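Side-chain contacts in MDM10 isoform 1 (Saccharomyces cerevisiae, PDB 7BTX), which helps tether the endoplasmic reticulum to mitochondria as a component of the ERMES complex and takes part in late assembly of the TOM translocase: residues D[49-52]-D[53-57]; D[78-81]-D[82-85]; D[30-33]-D[34-38]; D[284-287]-D[288-292]. One frame throughout, in Å; residues are numbered along the deposited sequence.

Interaction 1 (D[49-52]-D[53-57]); sequences NKST and PNTFN
Lys50 lies alongside Phe56, both side chains pointing the same way, and at its end NZ donates to Pro53 O at 2.5 Å, from above the carbonyl plane. With CG anti to the backbone N (chi1 -161°) the chain runs out extended and bends only at its last torsion. Its methylenes therefore pass along the ring, Lys50 CD coming within 3.6 Å of Phe56 CE1, before the ammonium turns in. Lysine suits the place because a long apolar stem can pack on a phenyl group while the charged tip still reaches a carbonyl of the turn. Further along, Thr52 OG1 lies 3.5 Å from Thr55 CB. The backbone positions these groups: Ser51 N donates to Thr55 O at 2.9 Å, and a weak bond joins Asn49 N to Asn57 O at 2.7 Å. Proline fits the second position of the type I turn from Thr52 to Thr55, since its ring fixes phi near the value required there. Beyond the loop, Phe56 packs on Leu74, while Asn49 and Asn57 approach the chain of another protein. Such a turn, linking strand 44-48 to strand 55-62, is typical of the antiparallel hairpins that build a mitochondrial outer-membrane beta-barrel.

Interaction 2 (D[78-81]-D[82-85]); sequences AQQL and EKFM
Leu81 lays its CD2 methyl against the side chain of Met85, 3.8 Å from CG and 4.0 Å from SD. Met85 is bent at its second and third torsions (chi2 -81°, chi3 -82°), which curls the thioether back beside the leucine branch instead of letting it run straight out. Leu81 also supplies the backbone acceptor of the contact: Phe84 N donates to Leu81 O at 3.0 Å with an angle of 151° at the hydrogen, closing a turn of chain that brings residues three and four apart together. The Phe84 ring presents its edge to the preceding carbonyl, Gln80 O lying in the ring plane 3.2 Å from CD1. Across the same turn the bent Lys83 chain doubles back so that its ammonium end folds over Gln80, NZ lying 3.4 Å from Gln80 CA. Leu81 packs further on Phe12 of helix 5-16 and on Leu74, which Met85 also meets. The chemistry thus divides by side: branched and flexible apolar groups suit the side facing the helix and strand 68-76, where van der Waals contact does the work, whereas the long polar chains of glutamine and lysine lie on the exposed side, where they can probably stay hydrated.

Interaction 3 (D[30-33]-D[34-38]); sequences TSRT and LLDFR
Leu34 folds back over the single turn of helix 30-33, its CD1 methyl 3.7 Å from Thr30 CG2, the two side chains side by side and pointing the same way. Leu34 CG stands anti to its own carbonyl carbon (chi1 -72°), which lays the branch back over Thr30 O and CG2. Their meeting follows from the backbone bond beneath them, in which Leu34 N donates to Thr30 O at 3.3 Å with an angle of 145° at the hydrogen, the donor standing above the carbonyl plane. Two residues on, Asp36 N makes a weak bond to Arg32 O at 3.4 Å. Between these, Leu35 brings CD1 over Ser31, 3.4 Å from its O and 3.6 Å from its OG. Arg32 and Asp36 carry opposite charges but do not pair, Arg32 NE being 6.1 Å from Asp36 OD2. The polar ends find backbone acceptors earlier in the chain: Arg32 NH2 donates to Glu25 O, and Thr33 OG1 is bonded to Ala29 O. Lys417 NZ takes up Thr33 O, while Lys428 NZ serves the carbonyls of both Leu35 and Phe37 and makes a cation-pi contact with the Phe37 ring. Leucine suits its buried place because its branch reaches Cys293 as well as Thr30. With a serine at Leu34, the Thr30 methyl would probably lose its apolar neighbour and a gap would be likely to open toward strand 292-297. A short helical segment bound to the inner side of the barrel wall, as here, is typical of mitochondrial porin-like proteins, whose N-terminal segments enter the lumen.

Interaction 4 (D[284-287]-D[288-292]); sequences AKTG and TNSTF
Lys285 and Thr291 cross obliquely, Lys285 CG lying 4.2 Å from the Thr291 CG2 methyl, and from there the lysine runs along the loop to its far end. Its CG is anti to the backbone N (chi1 -151°) and the chain stays extended until the final torsion, where NZ bends in between two carbonyls. It donates to Gly287 O at 2.9 Å, only 16° out of the carbonyl plane, and weakly to Thr288 O at 3.3 Å. A long cationic residue suits this course, since one ammonium can gather two acceptors of a loop that turns back on itself. A leucine in place of Lys285 would probably leave both carbonyls without this donor and free the loop's end to shift. Thr291 also directs CG2 to Ala284 O, 3.3 Å away, while Ser290 sets CB 3.8 Å from Thr286 O. Within the bend, Thr286 is the centre of an inverse gamma turn, and Asn289 OD1 accepts weakly from Ser290 N. Gly287 takes backbone angles at which a side chain would collide with the preceding carbonyl O. At the open end, weak bonds run from Ala284 N to Phe292 O and from Phe292 N to Ala284 O. The loop joins strand 280-284 to strand 292-297; Lys285 leans on Arg263 and Pro264 of strand 263-269, and Asn289 touches Phe313 and Trp314 of strand 313-316.

In the fold
Interactions 1 and 4 are both loops between neighbouring strands of the barrel, and in each a lysine bends its ammonium inward, onto one backbone carbonyl in interaction 1 and two, one weakly, in interaction 4; only interaction 1 lies within reach of another protein's chain. Interaction 2 is a compact turn and interaction 3 a one-turn helix with its exit, both with leucines packed on neighbouring parts of the fold. Interaction 2 is a surface contact, the others being partly buried, and interaction 3 is nearest the chain's centre. Two pairs touch: Phe56 CZ meets Glu82 OE1 at 3.2 Å, joining interactions 1 and 2, and Leu34 CD1 meets Thr291 CG2 at 3.8 Å, joining interactions 3 and 4.

Interaction 1 (D[49-52]-D[53-57])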
ATOM      1  N   ASN D  49     -25.736   2.272   6.165  1.00 34.32           N
ATOM      2  CA  ASN D  49     -26.736   1.215   6.186  1.00 34.32           C
ATOM      3  C   ASN D  49     -27.335   1.114   7.581  1.00 34.32           C
ATOM      4  O   ASN D  49     -27.142   1.989   8.427  1.00 34.32           O
ATOM      5  CB  ASN D  49     -26.094  -0.113   5.770  1.00 34.32           C
ATOM      6  CG  ASN D  49     -26.982  -0.939   4.905  1.00 34.32           C
ATOM      7  OD1 ASN D  49     -27.722  -0.418   4.079  1.00 34.32           O
ATOM      8  ND2 ASN D  49     -26.940  -2.242   5.104  1.00 34.32           N
ATOM      9  N   LYS D  50     -28.061   0.027   7.819  1.00 37.38           N
ATOM     10  CA  LYS D  50     -28.585  -0.293   9.143  1.00 37.38           C
ATOM     11  C   LYS D  50     -28.763  -1.798   9.216  1.00 37.38           C
ATOM     12  O   LYS D  50     -29.519  -2.367   8.425  1.00 37.38           O
ATOM     13  CB  LYS D  50     -29.901   0.421   9.397  1.00 37.38           C
ATOM     14  CG  LYS D  50     -30.279   0.510  10.858  1.00 37.38           C
ATOM     15  CD  LYS D  50     -31.317   1.582  11.075  1.00 37.38           C
ATOM     16  CE  LYS D  50     -32.036   1.392  12.391  1.00 37.38           C
ATOM     17  NZ  LYS D  50     -31.092   1.431  13.529  1.00 37.38           N
ATOM     18  N   SER D  51     -28.082  -2.439  10.164  1.00 37.58           N
ATOM     19  CA  SER D  51     -28.055  -3.895  10.250  1.00 37.58           C
ATOM     20  C   SER D  51     -29.155  -4.447  11.152  1.00 37.58           C
ATOM     21  O   SER D  51     -30.028  -5.191  10.701  1.00 37.58           O
ATOM     22  CB  SER D  51     -26.685  -4.337  10.764  1.00 37.58           C
ATOM     23  OG  SER D  51     -25.660  -3.786   9.967  1.00 37.58           O
ATOM     24  N   THR D  52     -29.120  -4.082  12.422  1.00 38.97           N
ATOM     25  CA  THR D  52     -30.025  -4.514  13.476  1.00 38.97           C
ATOM     26  C   THR D  52     -30.890  -3.277  13.703  1.00 38.97           C
ATOM     27  O   THR D  52     -30.649  -2.267  13.033  1.00 38.97           O
ATOM     28  CB  THR D  52     -29.199  -4.935  14.697  1.00 38.97           C
ATOM     29  OG1 THR D  52     -28.014  -5.586  14.234  1.00 38.97           O
ATOM     30  CG2 THR D  52     -29.895  -5.954  15.571  1.00 38.97           C
ATOM     31  N   PRO D  53     -31.936  -3.295  14.551  1.00 38.20           N
ATOM     32  CA  PRO D  53     -32.558  -2.022  14.941  1.00 38.20           C
ATOM     33  C   PRO D  53     -31.643  -1.029  15.641  1.00 38.20           C
ATOM     34  O   PRO D  53     -31.875   0.179  15.563  1.00 38.20           O
ATOM     35  CB  PRO D  53     -33.679  -2.479  15.873  1.00 38.20           C
ATOM     36  CG  PRO D  53     -34.137  -3.711  15.250  1.00 38.20           C
ATOM     37  CD  PRO D  53     -32.928  -4.380  14.658  1.00 38.20           C
ATOM     38  N   ASN D  54     -30.604  -1.511  16.319  1.00 35.42           N
ATOM     39  CA  ASN D  54     -29.726  -0.649  17.099  1.00 35.42           C
ATOM     40  C   ASN D  54     -28.301  -0.639  16.569  1.00 35.42           C
ATOM     41  O   ASN D  54     -27.372  -0.370  17.326  1.00 35.42           O
ATOM     42  CB  ASN D  54     -29.734  -1.078  18.564  1.00 35.42           C
ATOM     43  CG  ASN D  54     -31.057  -0.814  19.235  1.00 35.42           C
ATOM     44  OD1 ASN D  54     -31.660   0.237  19.046  1.00 35.42           O
ATOM     45  ND2 ASN D  54     -31.521  -1.770  20.019  1.00 35.42           N
ATOM     46  N   THR D  55     -28.107  -0.915  15.285  1.00 35.55           N
ATOM     47  CA  THR D  55     -26.770  -1.092  14.739  1.00 35.55           C
ATOM     48  C   THR D  55     -26.728  -0.534  13.325  1.00 35.55           C
ATOM     49  O   THR D  55     -27.648  -0.767  12.541  1.00 35.55           O
ATOM     50  CB  THR D  55     -26.377  -2.573  14.763  1.00 35.55           C
ATOM     51  OG1 THR D  55     -26.317  -3.030  16.116  1.00 35.55           O
ATOM     52  CG2 THR D  55     -25.046  -2.802  14.157  1.00 35.55           C
ATOM     53  N   PHE D  56     -25.676   0.221  13.016  1.00 35.99           N
ATOM     54  CA  PHE D  56     -25.493   0.860  11.724  1.00 35.99           C
ATOM     55  C   PHE D  56     -24.163   0.429  11.134  1.00 35.99           C
ATOM     56  O   PHE D  56     -23.176   0.277  11.854  1.00 35.99           O
ATOM     57  CB  PHE D  56     -25.513   2.393  11.830  1.00 35.99           C
ATOM     58  CG  PHE D  56     -26.687   2.939  12.578  1.00 35.99           C
ATOM     59  CD1 PHE D  56     -27.832   3.317  11.905  1.00 35.99           C
ATOM     60  CD2 PHE D  56     -26.640   3.100  13.955  1.00 35.99           C
ATOM     61  CE1 PHE D  56     -28.914   3.819  12.593  1.00 35.99           C
ATOM     62  CE2 PHE D  56     -27.719   3.588  14.641  1.00 35.99           C
ATOM     63  CZ  PHE D  56     -28.854   3.953  13.963  1.00 35.99           C
ATOM     64  N   ASN D  57     -24.142   0.253   9.822  1.00 32.26           N
ATOM     65  CA  ASN D  57     -22.932  -0.045   9.080  1.00 32.26           C
ATOM     66  C   ASN D  57     -22.596   1.085   8.129  1.00 32.26           C
ATOM     67  O   ASN D  57     -23.472   1.621   7.454  1.00 32.26           O
ATOM     68  CB  ASN D  57     -23.071  -1.346   8.300  1.00 32.26           C
ATOM     69  CG  ASN D  57     -22.609  -2.531   9.083  1.00 32.26           C
ATOM     70  OD1 ASN D  57     -21.494  -2.546   9.582  1.00 32.26           O
ATOM     71  ND2 ASN D  57     -23.469  -3.514   9.233  1.00 32.26           N
TER

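Interaction 2 (D[78-81]-D[82-85])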
ATOM      1  N   ALA D  78     -34.752   8.185  24.517  1.00 57.16           N
ATOM      2  CA  ALA D  78     -35.504   9.209  23.803  1.00 57.16           C
ATOM      3  C   ALA D  78     -36.023   8.624  22.501  1.00 57.16           C
ATOM      4  O   ALA D  78     -35.275   8.499  21.528  1.00 57.16           O
ATOM      5  CB  ALA D  78     -34.623  10.424  23.539  1.00 57.16           C
ATOM      6  N   GLN D  79     -37.308   8.290  22.467  1.00 65.89           N
ATOM      7  CA  GLN D  79     -37.864   7.519  21.363  1.00 65.89           C
ATOM      8  C   GLN D  79     -38.263   8.377  20.170  1.00 65.89           C
ATOM      9  O   GLN D  79     -39.113   7.952  19.379  1.00 65.89           O
ATOM     10  CB  GLN D  79     -39.068   6.707  21.846  1.00 65.89           C
ATOM     11  CG  GLN D  79     -38.716   5.355  22.464  1.00 65.89           C
ATOM     12  CD  GLN D  79     -37.912   4.457  21.533  1.00 65.89           C
ATOM     13  OE1 GLN D  79     -36.680   4.450  21.559  1.00 65.89           O
ATOM     14  NE2 GLN D  79     -38.612   3.691  20.706  1.00 65.89           N
ATOM     15  N   GLN D  80     -37.688   9.571  20.029  1.00 67.89           N
ATOM     16  CA  GLN D  80     -37.927  10.448  18.892  1.00 67.89           C
ATOM     17  C   GLN D  80     -36.617  10.842  18.218  1.00 67.89           C
ATOM     18  O   GLN D  80     -36.537  11.886  17.572  1.00 67.89           O
ATOM     19  CB  GLN D  80     -38.687  11.699  19.329  1.00 67.89           C
ATOM     20  CG  GLN D  80     -40.076  11.448  19.908  1.00 67.89           C
ATOM     21  CD  GLN D  80     -40.045  11.145  21.398  1.00 67.89           C
ATOM     22  OE1 GLN D  80     -39.049  11.408  22.074  1.00 67.89           O
ATOM     23  NE2 GLN D  80     -41.135  10.591  21.914  1.00 67.89           N
ATOM     24  N   LEU D  81     -35.585  10.009  18.355  1.00 62.69           N
ATOM     25  CA  LEU D  81     -34.222  10.466  18.108  1.00 62.69           C
ATOM     26  C   LEU D  81     -33.869  10.481  16.629  1.00 62.69           C
ATOM     27  O   LEU D  81     -33.207  11.412  16.163  1.00 62.69           O
ATOM     28  CB  LEU D  81     -33.236   9.591  18.880  1.00 62.69           C
ATOM     29  CG  LEU D  81     -31.783  10.049  18.988  1.00 62.69           C
ATOM     30  CD1 LEU D  81     -31.330   9.840  20.391  1.00 62.69           C
ATOM     31  CD2 LEU D  81     -30.887   9.269  18.059  1.00 62.69           C
ATOM     32  N   GLU D  82     -34.288   9.472  15.874  1.00 68.77           N
ATOM     33  CA  GLU D  82     -33.842   9.334  14.495  1.00 68.77           C
ATOM     34  C   GLU D  82     -34.669  10.144  13.505  1.00 68.77           C
ATOM     35  O   GLU D  82     -34.399  10.085  12.301  1.00 68.77           O
ATOM     36  CB  GLU D  82     -33.806   7.861  14.096  1.00 68.77           C
ATOM     37  CG  GLU D  82     -32.682   7.115  14.792  1.00 68.77           C
ATOM     38  CD  GLU D  82     -32.446   5.740  14.220  1.00 68.77           C
ATOM     39  OE1 GLU D  82     -31.529   5.609  13.383  1.00 68.77           O
ATOM     40  OE2 GLU D  82     -33.164   4.795  14.605  1.00 68.77           O
ATOM     41  N   LYS D  83     -35.659  10.901  13.978  1.00 70.75           N
ATOM     42  CA  LYS D  83     -36.198  11.984  13.169  1.00 70.75           C
ATOM     43  C   LYS D  83     -35.259  13.178  13.124  1.00 70.75           C
ATOM     44  O   LYS D  83     -35.396  14.028  12.239  1.00 70.75           O
ATOM     45  CB  LYS D  83     -37.560  12.433  13.699  1.00 70.75           C
ATOM     46  CG  LYS D  83     -38.624  11.350  13.715  1.00 70.75           C
ATOM     47  CD  LYS D  83     -39.927  11.880  14.290  1.00 70.75           C
ATOM     48  CE  LYS D  83     -40.000  11.672  15.789  1.00 70.75           C
ATOM     49  NZ  LYS D  83     -39.919  10.231  16.143  1.00 70.75           N
ATOM     50  N   PHE D  84     -34.315  13.257  14.060  1.00 68.96           N
ATOM     51  CA  PHE D  84     -33.347  14.340  14.139  1.00 68.96           C
ATOM     52  C   PHE D  84     -31.973  13.924  13.640  1.00 68.96           C
ATOM     53  O   PHE D  84     -31.045  14.736  13.665  1.00 68.96           O
ATOM     54  CB  PHE D  84     -33.241  14.848  15.576  1.00 68.96           C
ATOM     55  CG  PHE D  84     -34.490  15.510  16.081  1.00 68.96           C
ATOM     56  CD1 PHE D  84     -35.479  14.768  16.703  1.00 68.96           C
ATOM     57  CD2 PHE D  84     -34.670  16.875  15.942  1.00 68.96           C
ATOM     58  CE1 PHE D  84     -36.625  15.368  17.171  1.00 68.96           C
ATOM     59  CE2 PHE D  84     -35.815  17.484  16.413  1.00 68.96           C
ATOM     60  CZ  PHE D  84     -36.794  16.727  17.027  1.00 68.96           C
ATOM     61  N   MET D  85     -31.824  12.682  13.184  1.00 70.76           N
ATOM     62  CA  MET D  85     -30.547  12.155  12.727  1.00 70.76           C
ATOM     63  C   MET D  85     -30.301  12.402  11.246  1.00 70.76           C
ATOM     64  O   MET D  85     -29.477  11.710  10.639  1.00 70.76           O
ATOM     65  CB  MET D  85     -30.460  10.662  13.034  1.00 70.76           C
ATOM     66  CG  MET D  85     -30.286  10.372  14.502  1.00 70.76           C
ATOM     67  SD  MET D  85     -28.578  10.551  15.007  1.00 70.76           S
ATOM     68  CE  MET D  85     -27.986   8.955  14.496  1.00 70.76           C
TER

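Interaction 3 (D[30-33]-D[34-38])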
ATOM      1  N   THR D  30     -21.727  29.973  13.963  1.00 59.00           N
ATOM      2  CA  THR D  30     -21.968  30.506  12.634  1.00 59.00           C
ATOM      3  C   THR D  30     -20.667  30.960  11.982  1.00 59.00           C
ATOM      4  O   THR D  30     -20.563  30.967  10.754  1.00 59.00           O
ATOM      5  CB  THR D  30     -22.979  31.646  12.733  1.00 59.00           C
ATOM      6  OG1 THR D  30     -24.046  31.243  13.594  1.00 59.00           O
ATOM      7  CG2 THR D  30     -23.598  31.926  11.386  1.00 59.00           C
ATOM      8  N   SER D  31     -19.659  31.297  12.780  1.00 59.28           N
ATOM      9  CA  SER D  31     -18.329  31.606  12.277  1.00 59.28           C
ATOM     10  C   SER D  31     -17.479  30.370  12.027  1.00 59.28           C
ATOM     11  O   SER D  31     -16.332  30.510  11.597  1.00 59.28           O
ATOM     12  CB  SER D  31     -17.594  32.514  13.260  1.00 59.28           C
ATOM     13  OG  SER D  31     -16.194  32.438  13.070  1.00 59.28           O
ATOM     14  N   ARG D  32     -17.986  29.176  12.316  1.00 59.73           N
ATOM     15  CA  ARG D  32     -17.293  27.947  11.960  1.00 59.73           C
ATOM     16  C   ARG D  32     -17.992  27.188  10.848  1.00 59.73           C
ATOM     17  O   ARG D  32     -17.344  26.410  10.141  1.00 59.73           O
ATOM     18  CB  ARG D  32     -17.154  27.035  13.181  1.00 59.73           C
ATOM     19  CG  ARG D  32     -16.371  27.651  14.317  1.00 59.73           C
ATOM     20  CD  ARG D  32     -15.983  26.609  15.349  1.00 59.73           C
ATOM     21  NE  ARG D  32     -17.080  25.695  15.658  1.00 59.73           N
ATOM     22  CZ  ARG D  32     -17.777  25.716  16.790  1.00 59.73           C
ATOM     23  NH1 ARG D  32     -17.501  26.615  17.723  1.00 59.73           N
ATOM     24  NH2 ARG D  32     -18.759  24.848  16.985  1.00 59.73           N
ATOM     25  N   THR D  33     -19.291  27.398  10.684  1.00 58.72           N
ATOM     26  CA  THR D  33     -20.054  26.824   9.592  1.00 58.72           C
ATOM     27  C   THR D  33     -19.817  27.598   8.303  1.00 58.72           C
ATOM     28  O   THR D  33     -19.735  27.007   7.221  1.00 58.72           O
ATOM     29  CB  THR D  33     -21.539  26.814   9.972  1.00 58.72           C
ATOM     30  OG1 THR D  33     -21.723  25.976  11.119  1.00 58.72           O
ATOM     31  CG2 THR D  33     -22.416  26.290   8.849  1.00 58.72           C
ATOM     32  N   LEU D  34     -19.636  28.912   8.409  1.00 56.62           N
ATOM     33  CA  LEU D  34     -19.490  29.749   7.229  1.00 56.62           C
ATOM     34  C   LEU D  34     -18.048  29.929   6.790  1.00 56.62           C
ATOM     35  O   LEU D  34     -17.816  30.306   5.639  1.00 56.62           O
ATOM     36  CB  LEU D  34     -20.132  31.114   7.479  1.00 56.62           C
ATOM     37  CG  LEU D  34     -21.652  31.019   7.507  1.00 56.62           C
ATOM     38  CD1 LEU D  34     -22.339  32.295   7.893  1.00 56.62           C
ATOM     39  CD2 LEU D  34     -22.069  30.655   6.142  1.00 56.62           C
ATOM     40  N   LEU D  35     -17.075  29.655   7.653  1.00 54.61           N
ATOM     41  CA  LEU D  35     -15.687  29.943   7.326  1.00 54.61           C
ATOM     42  C   LEU D  35     -14.829  28.695   7.249  1.00 54.61           C
ATOM     43  O   LEU D  35     -14.061  28.533   6.296  1.00 54.61           O
ATOM     44  CB  LEU D  35     -15.081  30.887   8.365  1.00 54.61           C
ATOM     45  CG  LEU D  35     -15.811  32.176   8.713  1.00 54.61           C
ATOM     46  CD1 LEU D  35     -14.982  32.924   9.702  1.00 54.61           C
ATOM     47  CD2 LEU D  35     -16.106  33.019   7.530  1.00 54.61           C
ATOM     48  N   ASP D  36     -14.930  27.810   8.237  1.00 54.95           N
ATOM     49  CA  ASP D  36     -13.958  26.744   8.441  1.00 54.95           C
ATOM     50  C   ASP D  36     -14.450  25.389   7.953  1.00 54.95           C
ATOM     51  O   ASP D  36     -14.124  24.365   8.559  1.00 54.95           O
ATOM     52  CB  ASP D  36     -13.581  26.662   9.917  1.00 54.95           C
ATOM     53  CG  ASP D  36     -13.055  27.972  10.455  1.00 54.95           C
ATOM     54  OD1 ASP D  36     -12.438  28.728   9.678  1.00 54.95           O
ATOM     55  OD2 ASP D  36     -13.262  28.250  11.653  1.00 54.95           O
ATOM     56  N   PHE D  37     -15.220  25.351   6.867  1.00 50.66           N
ATOM     57  CA  PHE D  37     -15.678  24.072   6.351  1.00 50.66           C
ATOM     58  C   PHE D  37     -14.533  23.353   5.637  1.00 50.66           C
ATOM     59  O   PHE D  37     -13.443  23.895   5.437  1.00 50.66           O
ATOM     60  CB  PHE D  37     -16.896  24.256   5.445  1.00 50.66           C
ATOM     61  CG  PHE D  37     -16.681  25.184   4.284  1.00 50.66           C
ATOM     62  CD1 PHE D  37     -16.996  26.524   4.390  1.00 50.66           C
ATOM     63  CD2 PHE D  37     -16.224  24.707   3.068  1.00 50.66           C
ATOM     64  CE1 PHE D  37     -16.822  27.373   3.321  1.00 50.66           C
ATOM     65  CE2 PHE D  37     -16.048  25.555   2.001  1.00 50.66           C
ATOM     66  CZ  PHE D  37     -16.349  26.885   2.128  1.00 50.66           C
ATOM     67  N   ARG D  38     -14.787  22.110   5.244  1.00 54.65           N
ATOM     68  CA  ARG D  38     -13.743  21.216   4.768  1.00 54.65           C
ATOM     69  C   ARG D  38     -13.949  20.903   3.295  1.00 54.65           C
ATOM     70  O   ARG D  38     -15.065  20.592   2.869  1.00 54.65           O
ATOM     71  CB  ARG D  38     -13.724  19.924   5.586  1.00 54.65           C
ATOM     72  CG  ARG D  38     -12.411  19.173   5.509  1.00 54.65           C
ATOM     73  CD  ARG D  38     -11.273  20.015   6.043  1.00 54.65           C
ATOM     74  NE  ARG D  38     -11.363  20.184   7.488  1.00 54.65           N
ATOM     75  CZ  ARG D  38     -10.808  19.362   8.371  1.00 54.65           C
ATOM     76  NH1 ARG D  38     -10.115  18.311   7.955  1.00 54.65           N
ATOM     77  NH2 ARG D  38     -10.943  19.591   9.668  1.00 54.65           N
TER

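Interaction 4 (D[284-287]-D[288-292])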
ATOM      1  N   ALA D 284     -24.232  38.248   9.264  1.00 61.32           N
ATOM      2  CA  ALA D 284     -25.563  38.678   8.887  1.00 61.32           C
ATOM      3  C   ALA D 284     -26.315  37.532   8.222  1.00 61.32           C
ATOM      4  O   ALA D 284     -25.837  36.399   8.162  1.00 61.32           O
ATOM      5  CB  ALA D 284     -25.480  39.900   7.979  1.00 61.32           C
ATOM      6  N   LYS D 285     -27.517  37.821   7.741  1.00 70.40           N
ATOM      7  CA  LYS D 285     -28.335  36.839   7.040  1.00 70.40           C
ATOM      8  C   LYS D 285     -28.961  37.487   5.808  1.00 70.40           C
ATOM      9  O   LYS D 285     -30.177  37.454   5.614  1.00 70.40           O
ATOM     10  CB  LYS D 285     -29.396  36.239   7.960  1.00 70.40           C
ATOM     11  CG  LYS D 285     -29.786  34.824   7.569  1.00 70.40           C
ATOM     12  CD  LYS D 285     -31.152  34.439   8.097  1.00 70.40           C
ATOM     13  CE  LYS D 285     -31.718  33.257   7.331  1.00 70.40           C
ATOM     14  NZ  LYS D 285     -32.012  33.613   5.917  1.00 70.40           N
ATOM     15  N   THR D 286     -28.128  38.089   4.958  1.00 73.85           N
ATOM     16  CA  THR D 286     -28.576  39.015   3.920  1.00 73.85           C
ATOM     17  C   THR D 286     -29.352  38.329   2.804  1.00 73.85           C
ATOM     18  O   THR D 286     -28.853  38.185   1.685  1.00 73.85           O
ATOM     19  CB  THR D 286     -27.380  39.733   3.302  1.00 73.85           C
ATOM     20  OG1 THR D 286     -26.723  38.849   2.389  1.00 73.85           O
ATOM     21  CG2 THR D 286     -26.394  40.132   4.374  1.00 73.85           C
ATOM     22  N   GLY D 287     -30.572  37.922   3.099  1.00 72.94           N
ATOM     23  CA  GLY D 287     -31.409  37.247   2.131  1.00 72.94           C
ATOM     24  C   GLY D 287     -32.247  36.197   2.827  1.00 72.94           C
ATOM     25  O   GLY D 287     -31.990  35.814   3.964  1.00 72.94           O
ATOM     26  N   THR D 288     -33.269  35.738   2.110  1.00 71.57           N
ATOM     27  CA  THR D 288     -34.141  34.703   2.649  1.00 71.57           C
ATOM     28  C   THR D 288     -33.472  33.332   2.672  1.00 71.57           C
ATOM     29  O   THR D 288     -33.898  32.450   3.423  1.00 71.57           O
ATOM     30  CB  THR D 288     -35.451  34.652   1.856  1.00 71.57           C
ATOM     31  OG1 THR D 288     -36.323  33.673   2.433  1.00 71.57           O
ATOM     32  CG2 THR D 288     -35.201  34.326   0.391  1.00 71.57           C
ATOM     33  N   ASN D 289     -32.428  33.137   1.870  1.00 68.42           N
ATOM     34  CA  ASN D 289     -31.633  31.915   1.885  1.00 68.42           C
ATOM     35  C   ASN D 289     -30.139  32.174   2.002  1.00 68.42           C
ATOM     36  O   ASN D 289     -29.427  31.370   2.607  1.00 68.42           O
ATOM     37  CB  ASN D 289     -31.920  31.087   0.626  1.00 68.42           C
ATOM     38  CG  ASN D 289     -31.983  31.933  -0.623  1.00 68.42           C
ATOM     39  OD1 ASN D 289     -31.693  33.128  -0.592  1.00 68.42           O
ATOM     40  ND2 ASN D 289     -32.373  31.321  -1.732  1.00 68.42           N
ATOM     41  N   SER D 290     -29.649  33.278   1.446  1.00 65.80           N
ATOM     42  CA  SER D 290     -28.232  33.605   1.529  1.00 65.80           C
ATOM     43  C   SER D 290     -27.866  34.069   2.933  1.00 65.80           C
ATOM     44  O   SER D 290     -28.700  34.603   3.664  1.00 65.80           O
ATOM     45  CB  SER D 290     -27.889  34.691   0.514  1.00 65.80           C
ATOM     46  OG  SER D 290     -26.533  35.078   0.626  1.00 65.80           O
ATOM     47  N   THR D 291     -26.609  33.850   3.313  1.00 62.22           N
ATOM     48  CA  THR D 291     -26.062  34.206   4.612  1.00 62.22           C
ATOM     49  C   THR D 291     -24.693  34.860   4.365  1.00 62.22           C
ATOM     50  O   THR D 291     -24.215  34.861   3.219  1.00 62.22           O
ATOM     51  CB  THR D 291     -26.027  32.945   5.481  1.00 62.22           C
ATOM     52  OG1 THR D 291     -27.255  32.231   5.320  1.00 62.22           O
ATOM     53  CG2 THR D 291     -25.939  33.271   6.969  1.00 62.22           C
ATOM     54  N   PHE D 292     -24.079  35.426   5.405  1.00 58.41           N
ATOM     55  CA  PHE D 292     -22.807  36.126   5.264  1.00 58.41           C
ATOM     56  C   PHE D 292     -22.057  36.156   6.592  1.00 58.41           C
ATOM     57  O   PHE D 292     -22.685  36.171   7.653  1.00 58.41           O
ATOM     58  CB  PHE D 292     -23.050  37.541   4.742  1.00 58.41           C
ATOM     59  CG  PHE D 292     -21.809  38.370   4.635  1.00 58.41           C
ATOM     60  CD1 PHE D 292     -20.840  38.066   3.699  1.00 58.41           C
ATOM     61  CD2 PHE D 292     -21.608  39.452   5.475  1.00 58.41           C
ATOM     62  CE1 PHE D 292     -19.695  38.827   3.600  1.00 58.41           C
ATOM     63  CE2 PHE D 292     -20.465  40.218   5.382  1.00 58.41           C
ATOM     64  CZ  PHE D 292     -19.510  39.905   4.443  1.00 58.41           C
TER